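Side-chain contacts in periplasmic binding protein (Veillonella parvula, PDB 4LJS), which probably binds a metal chelate such as an iron-siderophore complex, haem or cobalamin and delivers it to an ABC importer: residues L198-Q203 with P233-E238; N265-Q270 with K282-L287. One frame throughout, in Å; residues are numbered along the deposited sequence.

Contact 1 (L198-Q203 with P233-E238)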
loop_
_atom_site.group_PDB
_atom_site.type_symbol
_atom_site.label_atom_id
_atom_site.label_comp_id
_atom_site.label_asym_id
_atom_site.label_seq_id
_atom_site.Cartn_x
_atom_site.Cartn_y
_atom_site.Cartn_z
ATOM N N LEU A 198 6.117 0.595 18.461
ATOM C CA LEU A 198 5.724 -0.792 18.259
ATOM C C LEU A 198 4.600 -0.885 17.239
ATOM O O LEU A 198 3.569 -0.228 17.386
ATOM C CB LEU A 198 5.272 -1.424 19.576
ATOM C CG LEU A 198 4.675 -2.824 19.438
ATOM C CD1 LEU A 198 5.747 -3.833 19.041
ATOM C CD2 LEU A 198 3.960 -3.248 20.714
ATOM N N PHE A 199 4.803 -1.700 16.205
ATOM C CA PHE A 199 3.766 -1.950 15.209
ATOM C C PHE A 199 3.252 -3.372 15.355
ATOM O O PHE A 199 4.010 -4.336 15.209
ATOM C CB PHE A 199 4.308 -1.763 13.795
ATOM C CG PHE A 199 4.831 -0.385 13.519
ATOM C CD1 PHE A 199 6.115 -0.024 13.901
ATOM C CD2 PHE A 199 4.047 0.546 12.861
ATOM C CE1 PHE A 199 6.602 1.245 13.636
ATOM C CE2 PHE A 199 4.525 1.817 12.593
ATOM C CZ PHE A 199 5.805 2.169 12.987
ATOM N N ILE A 200 1.965 -3.502 15.651
ATOM C CA ILE A 200 1.353 -4.816 15.793
ATOM C C ILE A 200 -0.034 -4.861 15.176
ATOM O O ILE A 200 -0.724 -3.843 15.099
ATOM C CB ILE A 200 1.240 -5.248 17.272
ATOM C CG1 ILE A 200 0.631 -4.123 18.113
ATOM C CG2 ILE A 200 2.601 -5.643 17.817
ATOM C CD1 ILE A 200 0.122 -4.574 19.461
ATOM N N GLU A 201 -0.427 -6.050 14.723
ATOM C CA GLU A 201 -1.801 -6.305 14.304
ATOM C C GLU A 201 -2.405 -7.293 15.280
ATOM O O GLU A 201 -1.764 -8.275 15.655
ATOM C CB GLU A 201 -1.873 -6.872 12.878
ATOM C CG GLU A 201 -3.293 -7.275 12.459
ATOM C CD GLU A 201 -3.394 -7.826 11.039
ATOM O OE1 GLU A 201 -2.344 -8.125 10.425
ATOM O OE2 GLU A 201 -4.538 -7.959 10.540
ATOM N N VAL A 202 -3.636 -7.027 15.703
ATOM C CA VAL A 202 -4.307 -7.911 16.642
ATOM C C VAL A 202 -5.081 -8.998 15.911
ATOM O O VAL A 202 -5.932 -8.710 15.071
ATOM C CB VAL A 202 -5.256 -7.139 17.569
ATOM C CG1 VAL A 202 -6.118 -8.108 18.368
ATOM C CG2 VAL A 202 -4.455 -6.233 18.489
ATOM N N GLN A 203 -4.761 -10.248 16.231
ATOM C CA GLN A 203 -5.442 -11.397 15.658
ATOM C C GLN A 203 -5.874 -12.319 16.780
ATOM O O GLN A 203 -5.069 -13.087 17.310
ATOM C CB GLN A 203 -4.525 -12.137 14.688
ATOM C CG GLN A 203 -4.384 -11.444 13.348
ATOM C CD GLN A 203 -5.665 -11.505 12.536
ATOM O OE1 GLN A 203 -6.331 -12.542 12.481
ATOM N NE2 GLN A 203 -6.020 -10.394 11.909
ATOM N N PRO A 233 7.277 -14.128 14.890
ATOM C CA PRO A 233 6.022 -13.827 14.194
ATOM C C PRO A 233 4.996 -13.184 15.131
ATOM O O PRO A 233 4.035 -12.562 14.676
ATOM C CB PRO A 233 5.538 -15.204 13.720
ATOM C CG PRO A 233 6.257 -16.189 14.582
ATOM C CD PRO A 233 7.589 -15.566 14.872
ATOM N N SER A 234 5.223 -13.321 16.433
ATOM C CA SER A 234 4.321 -12.788 17.439
ATOM C C SER A 234 5.114 -12.174 18.590
ATOM O O SER A 234 6.202 -12.643 18.917
ATOM C CB SER A 234 3.435 -13.911 17.968
ATOM O OG SER A 234 4.230 -15.012 18.392
ATOM N N ILE A 235 4.581 -11.122 19.198
ATOM C CA ILE A 235 5.215 -10.558 20.381
ATOM C C ILE A 235 4.324 -10.710 21.611
ATOM O O ILE A 235 3.163 -10.290 21.611
ATOM C CB ILE A 235 5.661 -9.089 20.188
ATOM C CG1 ILE A 235 6.386 -8.591 21.440
ATOM C CG2 ILE A 235 4.482 -8.191 19.850
ATOM C CD1 ILE A 235 7.185 -7.321 21.234
ATOM N N SER A 236 4.871 -11.335 22.649
ATOM C CA SER A 236 4.119 -11.567 23.872
ATOM C C SER A 236 3.806 -10.249 24.564
ATOM O O SER A 236 4.560 -9.279 24.446
ATOM C CB SER A 236 4.902 -12.473 24.824
ATOM O OG SER A 236 6.032 -11.799 25.352
HETATM N N MSE A 237 2.688 -10.223 25.285
HETATM C CA MSE A 237 2.330 -9.084 26.119
HETATM C C MSE A 237 3.461 -8.805 27.110
HETATM O O MSE A 237 3.719 -7.657 27.482
HETATM C CB MSE A 237 1.017 -9.366 26.855
HETATM C CG MSE A 237 0.563 -8.257 27.791
HETATM SE SE MSE A 237 -1.321 -8.393 28.286
HETATM C CE MSE A 237 -2.073 -8.632 26.500
ATOM N N GLU A 238 4.145 -9.872 27.510
ATOM C CA GLU A 238 5.287 -9.785 28.409
ATOM C C GLU A 238 6.468 -9.050 27.781
ATOM O O GLU A 238 7.091 -8.200 28.418
ATOM C CB GLU A 238 5.717 -11.186 28.827
ATOM C CG GLU A 238 7.013 -11.219 29.588
ATOM C CD GLU A 238 7.259 -12.558 30.230
ATOM O OE1 GLU A 238 6.876 -13.582 29.625
ATOM O OE2 GLU A 238 7.822 -12.586 31.344
#
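Ile200 and Ile235 meet methyl to methyl where the central strand 196-203 of a mixed sheet, in a lobe of the periplasmic binding protein fold, receives the loop that leads into helix 237-243. The closest approach is between Ile200 CG2 and Ile235 CG2, 3.8 Å, and the two side chains cross at about a right angle, and one branch of each does the touching. On Ile200 that branch stands anti to the carbonyl carbon and beside the backbone N, which follows from a chi1 of 49° for CG1. Ile235 has CG1 anti to its N instead, and this carries CD1 down the strand to Leu198, whose CD1 lies at a looser 4.4 Å from Ile235 CD1. One isoleucine thus spans two residues that point from the same side of the strand, and all three are buried. Phe207 of strand 206-209 packs against both Ile200 and Ile235, while Ile248 and Leu250 of the adjoining strand 247-252 also touch Ile200. Just after Ile235 the loop becomes helix: Ser236 is the N-cap, its OG bonded to Asp239 N. Farther along the strand Gln203 folds back on Glu201, whose OE1 is held by Arg208 and Tyr210; Gln203 NE2 reaches Glu201 OE2 at 3.2 Å, from above the carboxylate plane.

Contact 2 (N265-Q270 with K282-L287)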
loop_
_atom_site.group_PDB
_atom_site.type_symbol
_atom_site.label_atom_id
_atom_site.label_comp_id
_atom_site.label_asym_id
_atom_site.label_seq_id
_atom_site.Cartn_x
_atom_site.Cartn_y
_atom_site.Cartn_z
ATOM N N ASN A 265 -10.328 -1.563 22.294
ATOM C CA ASN A 265 -10.708 -1.782 23.678
ATOM C C ASN A 265 -9.985 -2.975 24.297
ATOM O O ASN A 265 -9.631 -2.948 25.476
ATOM C CB ASN A 265 -12.219 -1.943 23.806
ATOM C CG ASN A 265 -12.695 -1.757 25.224
ATOM O OD1 ASN A 265 -12.779 -2.715 25.991
ATOM N ND2 ASN A 265 -12.994 -0.515 25.590
ATOM N N TYR A 266 -9.761 -4.016 23.499
ATOM C CA TYR A 266 -9.001 -5.176 23.958
ATOM C C TYR A 266 -7.567 -4.789 24.328
ATOM O O TYR A 266 -7.021 -5.264 25.324
ATOM C CB TYR A 266 -8.994 -6.277 22.893
ATOM C CG TYR A 266 -8.097 -7.455 23.225
ATOM C CD1 TYR A 266 -6.858 -7.610 22.610
ATOM C CD2 TYR A 266 -8.488 -8.411 24.152
ATOM C CE1 TYR A 266 -6.036 -8.688 22.912
ATOM C CE2 TYR A 266 -7.675 -9.489 24.459
ATOM C CZ TYR A 266 -6.452 -9.622 23.839
ATOM O OH TYR A 266 -5.646 -10.695 24.146
ATOM N N VAL A 267 -6.966 -3.920 23.524
ATOM C CA VAL A 267 -5.590 -3.496 23.754
ATOM C C VAL A 267 -5.493 -2.580 24.976
ATOM O O VAL A 267 -4.663 -2.794 25.863
ATOM C CB VAL A 267 -5.008 -2.803 22.501
ATOM C CG1 VAL A 267 -3.669 -2.147 22.807
ATOM C CG2 VAL A 267 -4.874 -3.805 21.368
ATOM N N LEU A 268 -6.357 -1.571 25.020
ATOM C CA LEU A 268 -6.350 -0.583 26.095
ATOM C C LEU A 268 -6.713 -1.193 27.441
ATOM O O LEU A 268 -5.897 -1.200 28.360
ATOM C CB LEU A 268 -7.308 0.566 25.772
ATOM C CG LEU A 268 -6.724 1.811 25.097
ATOM C CD1 LEU A 268 -5.718 1.449 24.018
ATOM C CD2 LEU A 268 -7.841 2.684 24.533
ATOM N N THR A 269 -7.938 -1.699 27.553
ATOM C CA THR A 269 -8.407 -2.307 28.794
ATOM C C THR A 269 -7.733 -3.653 29.016
ATOM O O THR A 269 -8.339 -4.707 28.819
ATOM C CB THR A 269 -9.934 -2.502 28.797
ATOM O OG1 THR A 269 -10.298 -3.484 27.817
ATOM C CG2 THR A 269 -10.639 -1.189 28.490
ATOM N N GLN A 270 -6.470 -3.607 29.416
ATOM C CA GLN A 270 -5.713 -4.814 29.686
ATOM C C GLN A 270 -5.251 -4.790 31.134
ATOM O O GLN A 270 -5.731 -3.984 31.929
ATOM C CB GLN A 270 -4.513 -4.915 28.744
ATOM C CG GLN A 270 -4.186 -6.329 28.315
ATOM C CD GLN A 270 -5.262 -6.939 27.438
ATOM O OE1 GLN A 270 -6.313 -7.362 27.921
ATOM N NE2 GLN A 270 -5.003 -6.987 26.136
ATOM N N LYS A 282 -1.745 7.404 26.364
ATOM C CA LYS A 282 -2.782 7.319 25.343
ATOM C C LYS A 282 -2.222 7.499 23.939
ATOM O O LYS A 282 -2.790 8.211 23.115
ATOM C CB LYS A 282 -3.900 8.328 25.630
ATOM C CG LYS A 282 -4.540 8.133 27.003
ATOM C CD LYS A 282 -5.374 9.335 27.421
ATOM C CE LYS A 282 -6.791 9.256 26.879
ATOM N NZ LYS A 282 -7.577 8.162 27.520
ATOM N N ARG A 283 -1.100 6.840 23.675
ATOM C CA ARG A 283 -0.480 6.900 22.360
ATOM C C ARG A 283 -0.597 5.545 21.664
ATOM O O ARG A 283 0.387 4.851 21.415
ATOM C CB ARG A 283 0.967 7.392 22.476
ATOM C CG ARG A 283 1.057 8.786 23.109
ATOM C CD ARG A 283 2.484 9.308 23.186
ATOM N NE ARG A 283 3.121 9.379 21.870
ATOM C CZ ARG A 283 4.417 9.601 21.686
ATOM N NH1 ARG A 283 5.211 9.778 22.734
ATOM N NH2 ARG A 283 4.923 9.642 20.460
ATOM N N VAL A 284 -1.838 5.171 21.379
ATOM C CA VAL A 284 -2.141 3.936 20.681
ATOM C C VAL A 284 -3.051 4.317 19.530
ATOM O O VAL A 284 -4.165 4.800 19.744
ATOM C CB VAL A 284 -2.851 2.931 21.607
ATOM C CG1 VAL A 284 -3.175 1.644 20.856
ATOM C CG2 VAL A 284 -1.996 2.649 22.851
ATOM N N HIS A 285 -2.572 4.125 18.306
ATOM C CA HIS A 285 -3.302 4.608 17.143
ATOM C C HIS A 285 -3.522 3.525 16.099
ATOM O O HIS A 285 -2.684 2.635 15.924
ATOM C CB HIS A 285 -2.553 5.778 16.506
ATOM C CG HIS A 285 -1.990 6.742 17.502
ATOM N ND1 HIS A 285 -2.742 7.749 18.071
ATOM C CD2 HIS A 285 -0.748 6.854 18.033
ATOM C CE1 HIS A 285 -1.987 8.437 18.908
ATOM N NE2 HIS A 285 -0.774 7.914 18.904
ATOM N N PHE A 286 -4.651 3.623 15.403
ATOM C CA PHE A 286 -4.963 2.726 14.299
ATOM C C PHE A 286 -4.096 3.045 13.086
ATOM O O PHE A 286 -3.846 4.209 12.781
ATOM C CB PHE A 286 -6.440 2.858 13.915
ATOM C CG PHE A 286 -7.377 2.134 14.839
ATOM C CD1 PHE A 286 -7.175 0.796 15.144
ATOM C CD2 PHE A 286 -8.463 2.792 15.404
ATOM C CE1 PHE A 286 -8.047 0.117 15.988
ATOM C CE2 PHE A 286 -9.337 2.123 16.251
ATOM C CZ PHE A 286 -9.126 0.783 16.546
ATOM N N LEU A 287 -3.642 2.004 12.398
ATOM C CA LEU A 287 -2.869 2.161 11.174
ATOM C C LEU A 287 -3.393 1.160 10.143
ATOM O O LEU A 287 -3.219 -0.050 10.298
ATOM C CB LEU A 287 -1.378 1.942 11.457
ATOM C CG LEU A 287 -0.359 2.051 10.314
ATOM C CD1 LEU A 287 -0.433 3.399 9.608
ATOM C CD2 LEU A 287 1.057 1.800 10.839
#
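A helix packed on a parallel pair of strands, as in a layered alpha/beta domain, is the setting in which Leu268 and Val267, on the last turn of helix 260-268, meet Val284, the first residue of strand 284-288. Val284 takes both partners and is the residue on which this contact turns. From the helix side, Leu268 brings up a single methyl: its CD1 sits 4.0 Å from Val284 CB and nearly as close to CG1 and CG2, so it rests against the branch point, facing both arms of the valine. The two side chains slide past each other in opposite directions. Leu268 reaches this place although its CB does not point at the strand; chi1, at -95°, falls away from the usual staggered values and the outer branch swings inward. Val267, by contrast, has its CB pointing toward the strand, and its CG1 meets Val284 CG1 at 4.3 Å. That methyl of Val284 is anti to the backbone N (chi1 179°), which turns it toward Val267. The contact is wholly apolar, and both valines are buried.

Beyond Leu268 the helix gives way: Thr269 leaves helical geometry and is the centre of an inverse gamma turn, with Gln270 N bonded to Leu268 O at 2.7 Å. On the other side, Lys282 has positive phi and is the C-prime residue of a Schellman motif that ends helix 277-280, turning the chain into the strand. Leu250 of strand 247-252 touches both Val267 and Val284, and Met264, one turn earlier in helix 260-268, packs on Val284 and Phe286. Strand 284-288 runs parallel to 247-252, while at its far end Leu287 packs on helix 299-310.

The two contacts follow one another in the chain, contact 1 closing before contact 2 opens, and their centres lie about 12 Å apart in the same lobe, on one mixed sheet. Strand 196-203 pairs in parallel with 247-252, which pairs in turn with 284-288, so strand 247-252 lies between the two contacts. Direct packing also joins them: Val202 CG2 lies 3.8 Å from Val267 CG2 on the face under helix 260-268, and Phe199 CD2 lies 3.8 Å from Leu287 CD2 on the other face, where helix 299-310 packs. Together they illustrate how separate loop and helix elements are gathered on one sheet, with both of its faces packed.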